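Local coordinates for protein catechol 1,2-dioxygenase (Pseudomonas putida, PDB 2AZQ) that probably catalyses the iron(III)-dependent intradiol cleavage of catechol by dioxygen to cis,cis-muconate, the opening step of the catechol branch of the beta-ketoadipate pathway, at residues A117-D125 and G185-V193; G257-D267 and E279-D287. All coordinates share one frame; numbering follows the deposited sequence.

Contact 1. Residues A117-D125 and G185-V193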
ATOM      1  N   ALA A 117       5.353  32.955  15.742  1.00  8.10           N
ATOM      2  CA  ALA A 117       4.953  34.177  16.454  1.00  8.62           C
ATOM      3  C   ALA A 117       5.074  34.149  17.980  1.00  8.10           C
ATOM      4  O   ALA A 117       4.848  33.110  18.609  1.00  7.27           O
ATOM      5  CB  ALA A 117       3.503  34.561  16.050  1.00  7.93           C
ATOM      6  N   GLN A 118       5.419  35.304  18.554  1.00  8.10           N
ATOM      7  CA  GLN A 118       5.572  35.476  20.003  1.00  9.86           C
ATOM      8  C   GLN A 118       4.195  35.699  20.632  1.00  8.54           C
ATOM      9  O   GLN A 118       3.455  36.557  20.180  1.00  8.66           O
ATOM     10  CB  GLN A 118       6.423  36.706  20.300  1.00 13.19           C
ATOM     11  CG  GLN A 118       7.709  36.798  19.493  1.00 21.06           C
ATOM     12  CD  GLN A 118       8.701  35.685  19.810  1.00 25.22           C
ATOM     13  OE1 GLN A 118       8.379  34.499  19.726  1.00 27.51           O
ATOM     14  NE2 GLN A 118       9.921  36.072  20.167  1.00 28.11           N
ATOM     15  N   GLY A 119       3.858  34.912  21.650  1.00  7.61           N
ATOM     16  CA  GLY A 119       2.591  35.038  22.356  1.00  5.56           C
ATOM     17  C   GLY A 119       1.232  35.218  21.687  1.00  6.63           C
ATOM     18  O   GLY A 119       0.256  34.657  22.160  1.00  7.32           O
ATOM     19  N   GLU A 120       1.154  36.010  20.624  1.00  7.28           N
ATOM     20  CA  GLU A 120      -0.093  36.291  19.913  1.00  7.60           C
ATOM     21  C   GLU A 120       0.056  36.129  18.415  1.00  5.27           C
ATOM     22  O   GLU A 120       1.125  36.348  17.865  1.00  4.79           O
ATOM     23  CB  GLU A 120      -0.553  37.743  20.161  1.00 12.27           C
ATOM     24  CG  GLU A 120      -1.418  37.956  21.381  1.00 20.82           C
ATOM     25  CD  GLU A 120      -1.903  39.400  21.523  1.00 26.44           C
ATOM     26  OE1 GLU A 120      -1.034  40.306  21.631  1.00 29.01           O
ATOM     27  OE2 GLU A 120      -3.147  39.628  21.538  1.00 28.07           O
ATOM     28  N   VAL A 121      -1.036  35.792  17.747  1.00  4.31           N
ATOM     29  CA  VAL A 121      -1.006  35.666  16.301  1.00  4.52           C
ATOM     30  C   VAL A 121      -2.427  35.532  15.742  1.00  5.03           C
ATOM     31  O   VAL A 121      -3.336  35.089  16.441  1.00  4.80           O
ATOM     32  CB  VAL A 121      -0.148  34.409  15.866  1.00  3.03           C
ATOM     33  CG1 VAL A 121      -0.865  33.129  16.199  1.00  2.00           C
ATOM     34  CG2 VAL A 121       0.180  34.476  14.398  1.00  3.66           C
ATOM     35  N   ARG A 122      -2.641  35.964  14.508  1.00  5.65           N
ATOM     36  CA  ARG A 122      -3.939  35.737  13.882  1.00  7.74           C
ATOM     37  C   ARG A 122      -3.597  34.565  12.944  1.00 10.39           C
ATOM     38  O   ARG A 122      -2.525  34.560  12.326  1.00 11.77           O
ATOM     39  CB  ARG A 122      -4.409  36.936  13.065  1.00  6.42           C
ATOM     40  CG  ARG A 122      -5.656  36.631  12.265  1.00  8.50           C
ATOM     41  CD  ARG A 122      -6.253  37.868  11.642  1.00 10.28           C
ATOM     42  NE  ARG A 122      -7.443  37.578  10.837  1.00 11.65           N
ATOM     43  CZ  ARG A 122      -8.328  38.497  10.457  1.00 11.17           C
ATOM     44  NH1 ARG A 122      -8.173  39.769  10.803  1.00 11.66           N
ATOM     45  NH2 ARG A 122      -9.366  38.148   9.720  1.00 11.39           N
ATOM     46  N   MET A 123      -4.486  33.582  12.834  1.00 10.79           N
ATOM     47  CA  MET A 123      -4.229  32.417  11.992  1.00 10.45           C
ATOM     48  C   MET A 123      -4.892  32.357  10.606  1.00 10.23           C
ATOM     49  O   MET A 123      -4.392  31.648   9.736  1.00  9.93           O
ATOM     50  CB  MET A 123      -4.611  31.137  12.752  1.00  9.81           C
ATOM     51  CG  MET A 123      -3.792  30.840  13.974  1.00  9.63           C
ATOM     52  SD  MET A 123      -4.376  29.302  14.697  1.00 14.17           S
ATOM     53  CE  MET A 123      -3.916  28.171  13.409  1.00 11.20           C
ATOM     54  N   ASP A 124      -6.000  33.069  10.404  1.00  8.64           N
ATOM     55  CA  ASP A 124      -6.730  33.035   9.120  1.00 10.76           C
ATOM     56  C   ASP A 124      -6.374  34.177   8.152  1.00 12.00           C
ATOM     57  O   ASP A 124      -5.950  35.252   8.586  1.00 13.29           O
ATOM     58  CB  ASP A 124      -8.237  33.122   9.368  1.00 11.10           C
ATOM     59  CG  ASP A 124      -8.647  34.462   9.967  1.00 10.24           C
ATOM     60  OD1 ASP A 124      -8.367  34.688  11.158  1.00 13.82           O
ATOM     61  OD2 ASP A 124      -9.209  35.306   9.248  1.00  4.02           O
ATOM     62  N   ASP A 125      -6.576  33.961   6.853  1.00 12.08           N
ATOM     63  CA  ASP A 125      -6.285  35.003   5.859  1.00 13.25           C
ATOM     64  C   ASP A 125      -7.485  35.953   5.569  1.00 12.25           C
ATOM     65  O   ASP A 125      -7.468  36.707   4.609  1.00 11.68           O
ATOM     66  CB  ASP A 125      -5.801  34.377   4.536  1.00 13.52           C
ATOM     67  CG  ASP A 125      -6.792  33.374   3.964  1.00 15.23           C
ATOM     68  OD1 ASP A 125      -8.016  33.593   4.130  1.00 15.85           O
ATOM     69  OD2 ASP A 125      -6.360  32.380   3.334  1.00 16.37           O
ATOM     70  N   GLY A 185       3.589  32.315  30.279  1.00 20.96           N
ATOM     71  CA  GLY A 185       3.409  31.001  29.695  1.00 20.17           C
ATOM     72  C   GLY A 185       2.129  30.843  28.908  1.00 19.07           C
ATOM     73  O   GLY A 185       1.584  29.747  28.813  1.00 18.17           O
ATOM     74  N   ARG A 186       1.641  31.920  28.318  1.00 19.03           N
ATOM     75  CA  ARG A 186       0.406  31.801  27.569  1.00 20.51           C
ATOM     76  C   ARG A 186       0.521  32.042  26.074  1.00 18.24           C
ATOM     77  O   ARG A 186       1.498  32.619  25.585  1.00 18.08           O
ATOM     78  CB  ARG A 186      -0.665  32.711  28.166  1.00 25.36           C
ATOM     79  CG  ARG A 186      -0.223  34.138  28.303  1.00 31.57           C
ATOM     80  CD  ARG A 186      -1.343  35.042  28.794  1.00 35.78           C
ATOM     81  NE  ARG A 186      -0.892  36.431  28.749  1.00 39.16           N
ATOM     82  CZ  ARG A 186      -1.632  37.441  28.298  1.00 41.70           C
ATOM     83  NH1 ARG A 186      -2.872  37.220  27.850  1.00 41.20           N
ATOM     84  NH2 ARG A 186      -1.118  38.671  28.267  1.00 42.46           N
ATOM     85  N   TYR A 187      -0.486  31.555  25.357  1.00 15.64           N
ATOM     86  CA  TYR A 187      -0.560  31.688  23.913  1.00 14.03           C
ATOM     87  C   TYR A 187      -1.949  32.237  23.673  1.00 14.03           C
ATOM     88  O   TYR A 187      -2.888  31.894  24.407  1.00 12.13           O
ATOM     89  CB  TYR A 187      -0.383  30.315  23.235  1.00 11.92           C
ATOM     90  CG  TYR A 187      -1.517  29.331  23.478  1.00  9.63           C
ATOM     91  CD1 TYR A 187      -2.643  29.304  22.646  1.00  9.43           C
ATOM     92  CD2 TYR A 187      -1.479  28.442  24.548  1.00  7.19           C
ATOM     93  CE1 TYR A 187      -3.703  28.398  22.878  1.00  6.91           C
ATOM     94  CE2 TYR A 187      -2.522  27.542  24.785  1.00  5.31           C
ATOM     95  CZ  TYR A 187      -3.630  27.518  23.946  1.00  4.83           C
ATOM     96  OH  TYR A 187      -4.640  26.594  24.156  1.00  2.00           O
ATOM     97  N   ARG A 188      -2.061  33.092  22.658  1.00 14.69           N
ATOM     98  CA  ARG A 188      -3.322  33.746  22.256  1.00 15.65           C
ATOM     99  C   ARG A 188      -3.500  33.546  20.743  1.00 13.45           C
ATOM    100  O   ARG A 188      -2.583  33.816  19.976  1.00 13.41           O
ATOM    101  CB  ARG A 188      -3.233  35.251  22.557  1.00 19.69           C
ATOM    102  CG  ARG A 188      -3.956  35.784  23.803  1.00 26.85           C
ATOM    103  CD  ARG A 188      -5.455  35.979  23.519  1.00 33.12           C
ATOM    104  NE  ARG A 188      -5.687  36.625  22.220  1.00 36.58           N
ATOM    105  CZ  ARG A 188      -6.326  36.047  21.195  1.00 38.38           C
ATOM    106  NH1 ARG A 188      -6.806  34.807  21.317  1.00 37.72           N
ATOM    107  NH2 ARG A 188      -6.462  36.696  20.034  1.00 38.75           N
ATOM    108  N   ALA A 189      -4.660  33.083  20.293  1.00 10.90           N
ATOM    109  CA  ALA A 189      -4.841  32.893  18.850  1.00  9.17           C
ATOM    110  C   ALA A 189      -6.196  33.348  18.302  1.00  7.53           C
ATOM    111  O   ALA A 189      -7.231  32.818  18.678  1.00  8.13           O
ATOM    112  CB  ALA A 189      -4.599  31.436  18.492  1.00  7.26           C
ATOM    113  N   ARG A 190      -6.180  34.336  17.418  1.00  7.73           N
ATOM    114  CA  ARG A 190      -7.402  34.852  16.787  1.00  8.59           C
ATOM    115  C   ARG A 190      -7.564  34.028  15.503  1.00  6.87           C
ATOM    116  O   ARG A 190      -6.687  34.030  14.644  1.00  6.31           O
ATOM    117  CB  ARG A 190      -7.224  36.363  16.484  1.00 12.07           C
ATOM    118  CG  ARG A 190      -8.465  37.142  15.961  1.00 16.38           C
ATOM    119  CD  ARG A 190      -8.787  36.808  14.513  1.00 21.20           C
ATOM    120  NE  ARG A 190      -9.984  37.471  13.973  1.00 23.98           N
ATOM    121  CZ  ARG A 190     -10.159  38.788  13.863  1.00 21.42           C
ATOM    122  NH1 ARG A 190      -9.213  39.624  14.260  1.00 21.43           N
ATOM    123  NH2 ARG A 190     -11.265  39.261  13.303  1.00 18.86           N
ATOM    124  N   SER A 191      -8.664  33.303  15.374  1.00  4.20           N
ATOM    125  CA  SER A 191      -8.826  32.475  14.184  1.00  5.22           C
ATOM    126  C   SER A 191     -10.307  32.278  13.789  1.00  5.93           C
ATOM    127  O   SER A 191     -11.104  33.230  13.858  1.00  6.75           O
ATOM    128  CB  SER A 191      -8.112  31.135  14.431  1.00  3.24           C
ATOM    129  OG  SER A 191      -8.083  30.301  13.288  1.00  2.41           O
ATOM    130  N   ILE A 192     -10.661  31.074  13.329  1.00  4.25           N
ATOM    131  CA  ILE A 192     -12.046  30.769  12.972  1.00  3.89           C
ATOM    132  C   ILE A 192     -12.451  29.348  13.355  1.00  4.78           C
ATOM    133  O   ILE A 192     -11.648  28.415  13.318  1.00  6.61           O
ATOM    134  CB  ILE A 192     -12.337  30.956  11.462  1.00  3.47           C
ATOM    135  CG1 ILE A 192     -11.576  29.919  10.632  1.00  3.31           C
ATOM    136  CG2 ILE A 192     -11.974  32.375  11.032  1.00  2.95           C
ATOM    137  CD1 ILE A 192     -11.957  29.929   9.189  1.00  2.16           C
ATOM    138  N   VAL A 193     -13.703  29.181  13.744  1.00  4.78           N
ATOM    139  CA  VAL A 193     -14.180  27.861  14.127  1.00  5.73           C
ATOM    140  C   VAL A 193     -14.037  26.921  12.938  1.00  4.45           C
ATOM    141  O   VAL A 193     -14.590  27.177  11.889  1.00  7.31           O
ATOM    142  CB  VAL A 193     -15.646  27.937  14.595  1.00  4.67           C
ATOM    143  CG1 VAL A 193     -16.169  26.564  14.822  1.00  4.09           C
ATOM    144  CG2 VAL A 193     -15.731  28.771  15.869  1.00  4.17           C
TER
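R122 and R190 lie side by side and point the same way, their guanidinium groups stacked flat with centres 3.9 Å apart and planes only 13° from parallel. The overlap is offset, NH1 of R122 sitting over the rim of the R190 group. D124 takes R122 side-on: NH2 of R122 gives a bond of 2.9 Å to the syn lone pair of D124 OD2, in the guanidinium plane, while NE reaches D124 OD1 from above the carboxylate. With CG of R122 anti to the backbone N (chi1 172°) and the chain extended, the guanidinium is carried out along R190. The D124 carboxylate, salt-bridged to R122 and with OD1 near the R190 charge though no N-H of R190 points at it, probably offsets the two positive groups and hinders rotation of the R122 group.

Further along the same face, E120 CG packs on R188 CB at 3.5 Å, and E120 OE2 makes a long salt bridge to R188 NE, near the guanidinium plane. Behind these side chains a weakly bonded parallel strand pairs with 186-192, most firmly where R122 stands beside R190. M123 N donates to R190 O (2.9 Å, 164°), R190 N to V121 O (3.1 Å), and R188 N to G119 O (2.8 Å), whereas V121 N to R188 O is weak. M123 CB rests against S191 OG, whose hydroxyl is hydrogen-bonded to H156 NE2, and I192 CG2 touches D124 CG.

The arrangement is a short edge pairing in the beta-rich dioxygenase domain. The arginine face of strand 186-192 meets F134 and V132 of strand 132-140, its antiparallel neighbour, while V121, Y187 and A189 pack on I179 of strand 176-180 and M123 reaches L154 of strand 151-155.

Contact 2. Residues G257-D267 and E279-D287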
ATOM      1  N   GLY A 257     -11.002  14.741  28.765  1.00 17.93           N
ATOM      2  CA  GLY A 257     -10.008  15.729  29.110  1.00 16.84           C
ATOM      3  C   GLY A 257      -9.475  16.403  27.876  1.00 16.30           C
ATOM      4  O   GLY A 257      -8.588  17.251  27.967  1.00 17.05           O
ATOM      5  N   LEU A 258     -10.016  16.023  26.722  1.00 15.19           N
ATOM      6  CA  LEU A 258      -9.584  16.587  25.455  1.00 14.22           C
ATOM      7  C   LEU A 258     -10.696  17.360  24.763  1.00 13.62           C
ATOM      8  O   LEU A 258     -10.577  17.771  23.600  1.00 13.37           O
ATOM      9  CB  LEU A 258      -9.029  15.484  24.532  1.00 12.51           C
ATOM     10  CG  LEU A 258      -7.601  15.056  24.889  1.00 11.72           C
ATOM     11  CD1 LEU A 258      -7.007  14.125  23.805  1.00  9.65           C
ATOM     12  CD2 LEU A 258      -6.756  16.314  25.038  1.00  7.77           C
ATOM     13  N   ILE A 259     -11.779  17.569  25.492  1.00 12.67           N
ATOM     14  CA  ILE A 259     -12.906  18.299  24.936  1.00 13.37           C
ATOM     15  C   ILE A 259     -12.894  19.774  25.316  1.00 11.88           C
ATOM     16  O   ILE A 259     -12.837  20.124  26.479  1.00 11.12           O
ATOM     17  CB  ILE A 259     -14.239  17.638  25.348  1.00 12.17           C
ATOM     18  CG1 ILE A 259     -14.233  16.202  24.842  1.00 10.74           C
ATOM     19  CG2 ILE A 259     -15.427  18.391  24.762  1.00 13.69           C
ATOM     20  CD1 ILE A 259     -15.562  15.537  24.892  1.00 13.11           C
ATOM     21  N   GLY A 260     -12.909  20.629  24.306  1.00 11.96           N
ATOM     22  CA  GLY A 260     -12.904  22.050  24.545  1.00 14.14           C
ATOM     23  C   GLY A 260     -14.326  22.507  24.752  1.00 16.80           C
ATOM     24  O   GLY A 260     -15.253  22.032  24.099  1.00 16.99           O
ATOM     25  N   GLU A 261     -14.507  23.417  25.693  1.00 19.63           N
ATOM     26  CA  GLU A 261     -15.828  23.947  25.980  1.00 22.42           C
ATOM     27  C   GLU A 261     -15.854  25.312  25.299  1.00 21.35           C
ATOM     28  O   GLU A 261     -15.154  26.250  25.694  1.00 21.17           O
ATOM     29  CB  GLU A 261     -16.027  24.073  27.490  1.00 26.47           C
ATOM     30  CG  GLU A 261     -17.462  24.288  27.892  1.00 33.08           C
ATOM     31  CD  GLU A 261     -18.378  23.196  27.333  1.00 36.56           C
ATOM     32  OE1 GLU A 261     -18.103  21.992  27.616  1.00 36.42           O
ATOM     33  OE2 GLU A 261     -19.364  23.555  26.619  1.00 35.77           O
ATOM     34  N   LEU A 262     -16.646  25.405  24.249  1.00 19.66           N
ATOM     35  CA  LEU A 262     -16.719  26.625  23.501  1.00 19.10           C
ATOM     36  C   LEU A 262     -17.813  27.536  24.054  1.00 18.21           C
ATOM     37  O   LEU A 262     -18.891  27.071  24.423  1.00 15.29           O
ATOM     38  CB  LEU A 262     -16.968  26.279  22.041  1.00 21.17           C
ATOM     39  CG  LEU A 262     -17.066  27.498  21.138  1.00 25.34           C
ATOM     40  CD1 LEU A 262     -15.716  28.230  21.130  1.00 27.75           C
ATOM     41  CD2 LEU A 262     -17.459  27.056  19.742  1.00 27.79           C
ATOM     42  N   ARG A 263     -17.519  28.834  24.124  1.00 19.29           N
ATOM     43  CA  ARG A 263     -18.475  29.816  24.639  1.00 20.63           C
ATOM     44  C   ARG A 263     -18.736  30.874  23.588  1.00 19.09           C
ATOM     45  O   ARG A 263     -17.799  31.483  23.055  1.00 17.78           O
ATOM     46  CB  ARG A 263     -17.944  30.482  25.918  1.00 23.75           C
ATOM     47  CG  ARG A 263     -17.264  29.484  26.821  1.00 30.76           C
ATOM     48  CD  ARG A 263     -16.928  30.017  28.217  1.00 39.35           C
ATOM     49  NE  ARG A 263     -15.855  29.218  28.844  1.00 45.21           N
ATOM     50  CZ  ARG A 263     -15.533  29.218  30.142  1.00 46.50           C
ATOM     51  NH1 ARG A 263     -16.211  29.984  31.012  1.00 46.21           N
ATOM     52  NH2 ARG A 263     -14.508  28.464  30.560  1.00 45.96           N
ATOM     53  N   PHE A 264     -20.014  31.076  23.287  1.00 17.91           N
ATOM     54  CA  PHE A 264     -20.401  32.075  22.314  1.00 17.89           C
ATOM     55  C   PHE A 264     -20.784  33.424  22.903  1.00 17.54           C
ATOM     56  O   PHE A 264     -21.586  33.517  23.829  1.00 16.68           O
ATOM     57  CB  PHE A 264     -21.532  31.545  21.454  1.00 19.54           C
ATOM     58  CG  PHE A 264     -21.109  30.445  20.549  1.00 23.65           C
ATOM     59  CD1 PHE A 264     -21.180  29.122  20.951  1.00 25.54           C
ATOM     60  CD2 PHE A 264     -20.586  30.736  19.288  1.00 25.94           C
ATOM     61  CE1 PHE A 264     -20.735  28.096  20.104  1.00 26.70           C
ATOM     62  CE2 PHE A 264     -20.139  29.717  18.435  1.00 26.50           C
ATOM     63  CZ  PHE A 264     -20.213  28.400  18.843  1.00 25.64           C
ATOM     64  N   VAL A 265     -20.189  34.475  22.357  1.00 18.01           N
ATOM     65  CA  VAL A 265     -20.465  35.833  22.794  1.00 20.19           C
ATOM     66  C   VAL A 265     -21.259  36.518  21.665  1.00 23.11           C
ATOM     67  O   VAL A 265     -20.778  36.594  20.538  1.00 23.53           O
ATOM     68  CB  VAL A 265     -19.125  36.558  23.092  1.00 18.32           C
ATOM     69  CG1 VAL A 265     -19.355  37.999  23.417  1.00 17.63           C
ATOM     70  CG2 VAL A 265     -18.449  35.897  24.269  1.00 17.88           C
ATOM     71  N   GLU A 266     -22.489  36.964  21.945  1.00 27.12           N
ATOM     72  CA  GLU A 266     -23.313  37.627  20.915  1.00 32.26           C
ATOM     73  C   GLU A 266     -23.508  39.121  21.131  1.00 36.38           C
ATOM     74  O   GLU A 266     -23.954  39.535  22.195  1.00 36.95           O
ATOM     75  CB  GLU A 266     -24.733  37.057  20.831  1.00 31.24           C
ATOM     76  CG  GLU A 266     -24.918  35.599  20.532  1.00 33.62           C
ATOM     77  CD  GLU A 266     -26.372  35.308  20.174  1.00 34.54           C
ATOM     78  OE1 GLU A 266     -27.276  35.789  20.894  1.00 36.24           O
ATOM     79  OE2 GLU A 266     -26.621  34.594  19.180  1.00 34.94           O
ATOM     80  N   ASP A 267     -23.209  39.923  20.116  1.00 40.89           N
ATOM     81  CA  ASP A 267     -23.408  41.372  20.187  1.00 46.69           C
ATOM     82  C   ASP A 267     -23.241  42.065  18.849  1.00 49.30           C
ATOM     83  O   ASP A 267     -22.118  42.438  18.484  1.00 50.89           O
ATOM     84  CB  ASP A 267     -22.437  42.062  21.138  1.00 48.67           C
ATOM     85  CG  ASP A 267     -22.447  43.596  20.949  1.00 51.72           C
ATOM     86  OD1 ASP A 267     -21.562  44.287  21.513  1.00 53.51           O
ATOM     87  OD2 ASP A 267     -23.347  44.117  20.234  1.00 51.25           O
ATOM     88  N   GLU A 279     -22.294  40.799  16.029  1.00 53.33           N
ATOM     89  CA  GLU A 279     -23.161  39.624  16.001  1.00 50.19           C
ATOM     90  C   GLU A 279     -22.757  38.267  16.562  1.00 46.57           C
ATOM     91  O   GLU A 279     -23.653  37.453  16.800  1.00 47.52           O
ATOM     92  CB  GLU A 279     -23.683  39.424  14.570  1.00 52.68           C
ATOM     93  CG  GLU A 279     -24.782  40.422  14.159  1.00 54.84           C
ATOM     94  CD  GLU A 279     -25.201  40.281  12.696  1.00 55.43           C
ATOM     95  OE1 GLU A 279     -25.234  39.130  12.191  1.00 55.06           O
ATOM     96  OE2 GLU A 279     -25.520  41.319  12.063  1.00 55.70           O
ATOM     97  N   ARG A 280     -21.465  37.988  16.771  1.00 41.75           N
ATOM     98  CA  ARG A 280     -21.070  36.673  17.320  1.00 36.69           C
ATOM     99  C   ARG A 280     -19.635  36.212  17.058  1.00 32.75           C
ATOM    100  O   ARG A 280     -19.045  36.518  16.025  1.00 33.26           O
ATOM    101  CB  ARG A 280     -22.044  35.605  16.812  1.00 35.92           C
ATOM    102  CG  ARG A 280     -21.809  34.190  17.240  1.00 36.49           C
ATOM    103  CD  ARG A 280     -23.118  33.431  17.040  1.00 35.69           C
ATOM    104  NE  ARG A 280     -22.990  31.984  17.186  1.00 36.65           N
ATOM    105  CZ  ARG A 280     -23.620  31.257  18.104  1.00 36.93           C
ATOM    106  NH1 ARG A 280     -24.435  31.837  18.979  1.00 38.45           N
ATOM    107  NH2 ARG A 280     -23.458  29.938  18.133  1.00 36.66           N
ATOM    108  N   PHE A 281     -19.080  35.488  18.023  1.00 27.11           N
ATOM    109  CA  PHE A 281     -17.736  34.945  17.921  1.00 21.65           C
ATOM    110  C   PHE A 281     -17.571  33.892  19.013  1.00 19.86           C
ATOM    111  O   PHE A 281     -18.348  33.853  19.973  1.00 19.12           O
ATOM    112  CB  PHE A 281     -16.688  36.046  18.046  1.00 20.25           C
ATOM    113  CG  PHE A 281     -16.524  36.579  19.419  1.00 19.35           C
ATOM    114  CD1 PHE A 281     -15.817  35.872  20.373  1.00 19.67           C
ATOM    115  CD2 PHE A 281     -17.075  37.792  19.767  1.00 20.09           C
ATOM    116  CE1 PHE A 281     -15.658  36.361  21.647  1.00 18.98           C
ATOM    117  CE2 PHE A 281     -16.920  38.289  21.047  1.00 21.21           C
ATOM    118  CZ  PHE A 281     -16.205  37.564  21.992  1.00 20.07           C
ATOM    119  N   ALA A 282     -16.579  33.019  18.856  1.00 17.56           N
ATOM    120  CA  ALA A 282     -16.369  31.951  19.815  1.00 14.12           C
ATOM    121  C   ALA A 282     -15.180  32.249  20.670  1.00 12.31           C
ATOM    122  O   ALA A 282     -14.311  33.022  20.282  1.00  9.94           O
ATOM    123  CB  ALA A 282     -16.179  30.628  19.088  1.00 13.95           C
ATOM    124  N   GLU A 283     -15.181  31.652  21.856  1.00 11.06           N
ATOM    125  CA  GLU A 283     -14.090  31.791  22.816  1.00 11.37           C
ATOM    126  C   GLU A 283     -13.848  30.434  23.399  1.00 11.14           C
ATOM    127  O   GLU A 283     -14.777  29.730  23.790  1.00 10.94           O
ATOM    128  CB  GLU A 283     -14.429  32.762  23.936  1.00 12.23           C
ATOM    129  CG  GLU A 283     -14.510  34.182  23.464  1.00 13.07           C
ATOM    130  CD  GLU A 283     -14.678  35.160  24.599  1.00 14.22           C
ATOM    131  OE1 GLU A 283     -14.820  36.366  24.304  1.00 14.27           O
ATOM    132  OE2 GLU A 283     -14.664  34.726  25.776  1.00 13.13           O
ATOM    133  N   LEU A 284     -12.585  30.070  23.458  1.00 11.23           N
ATOM    134  CA  LEU A 284     -12.204  28.772  23.954  1.00 11.55           C
ATOM    135  C   LEU A 284     -10.852  28.876  24.671  1.00 12.48           C
ATOM    136  O   LEU A 284      -9.880  29.472  24.168  1.00 11.64           O
ATOM    137  CB  LEU A 284     -12.169  27.799  22.761  1.00 11.03           C
ATOM    138  CG  LEU A 284     -11.625  26.372  22.908  1.00 12.72           C
ATOM    139  CD1 LEU A 284     -12.283  25.642  24.076  1.00 12.41           C
ATOM    140  CD2 LEU A 284     -11.866  25.637  21.606  1.00 10.81           C
ATOM    141  N   SER A 285     -10.799  28.336  25.880  1.00 12.56           N
ATOM    142  CA  SER A 285      -9.555  28.383  26.634  1.00 12.54           C
ATOM    143  C   SER A 285      -9.196  26.963  27.022  1.00 11.46           C
ATOM    144  O   SER A 285     -10.030  26.194  27.491  1.00  7.52           O
ATOM    145  CB  SER A 285      -9.698  29.248  27.879  1.00 13.00           C
ATOM    146  OG  SER A 285     -10.576  28.634  28.794  1.00 13.71           O
ATOM    147  N   PHE A 286      -7.938  26.621  26.804  1.00 12.65           N
ATOM    148  CA  PHE A 286      -7.486  25.284  27.098  1.00 14.10           C
ATOM    149  C   PHE A 286      -5.984  25.355  27.390  1.00 14.90           C
ATOM    150  O   PHE A 286      -5.236  26.013  26.653  1.00 13.88           O
ATOM    151  CB  PHE A 286      -7.774  24.394  25.884  1.00 12.82           C
ATOM    152  CG  PHE A 286      -7.666  22.944  26.156  1.00 12.42           C
ATOM    153  CD1 PHE A 286      -8.808  22.179  26.344  1.00 11.57           C
ATOM    154  CD2 PHE A 286      -6.413  22.328  26.242  1.00 13.15           C
ATOM    155  CE1 PHE A 286      -8.708  20.800  26.619  1.00 11.95           C
ATOM    156  CE2 PHE A 286      -6.301  20.947  26.519  1.00 13.58           C
ATOM    157  CZ  PHE A 286      -7.451  20.185  26.708  1.00 11.65           C
ATOM    158  N   ASP A 287      -5.573  24.691  28.476  1.00 15.62           N
ATOM    159  CA  ASP A 287      -4.176  24.637  28.911  1.00 16.46           C
ATOM    160  C   ASP A 287      -3.583  23.249  28.744  1.00 16.13           C
ATOM    161  O   ASP A 287      -4.254  22.220  28.906  1.00 16.49           O
ATOM    162  CB  ASP A 287      -4.032  24.987  30.389  1.00 17.53           C
ATOM    163  CG  ASP A 287      -4.635  26.315  30.738  1.00 18.73           C
ATOM    164  OD1 ASP A 287      -4.203  27.339  30.172  1.00 16.22           O
ATOM    165  OD2 ASP A 287      -5.541  26.324  31.597  1.00 19.65           O
TER
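V265 settles its CB over one face of the F281 ring, 3.7 Å from the centroid in a CH-pi contact, with CG1 and CG2 spread across the ring's outer carbons. F281 turns its CG between the backbone N and the carbonyl carbon (chi1 73°), which lays the ring alongside V265. Replacing F281 with an alanine would probably open a gap beneath V265 and leave F134, which meets this ring edge-to-face, without its partner.

On the other face of the ribbon, the R280 guanidinium lies flat on the F264 ring in an off-centre cation-pi stack, planes at 16°, its NH2 above the ring centre; E266 OE2 bridges to R280 NH1 at 3.5 Å. At the far end, with no side chain at G260, L284 CD1 lies against its CA (3.7 Å) and beside E261 O. The F286 ring presents its edge to G257 O.

Two pairs of backbone bonds fix the antiparallel hairpin: R263 with E283, and V265 with F281, the straightest being V265 N to F281 O (172°). Strand 281-289 is flanked by strand 132-140, hydrogen-bonded by backbone from A282 and L284 to F134, while strand 259-265 borders strand 234-240, where L262 and L284 meet F240.

How the contacts relate
Contacts 1 and 2 show how successive strand pairings build up one curved mixed sheet. Contact 1 closes before contact 2 opens along the chain, their centres about 14 Å apart. Strand 132-140 lies between them, antiparallel to 186-192 and parallel to 281-289, so the parallel pair and the hairpin are tied through a common neighbour. They also touch directly: Y187 OH is probably hydrogen-bonded to F286 O, and V193 packs on A282. All four segments belong to the dioxygenase family region. The sheet also carries iron ligands H221 and H223 on strand 217-227; the iron, about 12 Å from the side chain of M123 and about 13 Å from that of L258, is bound by neither contact.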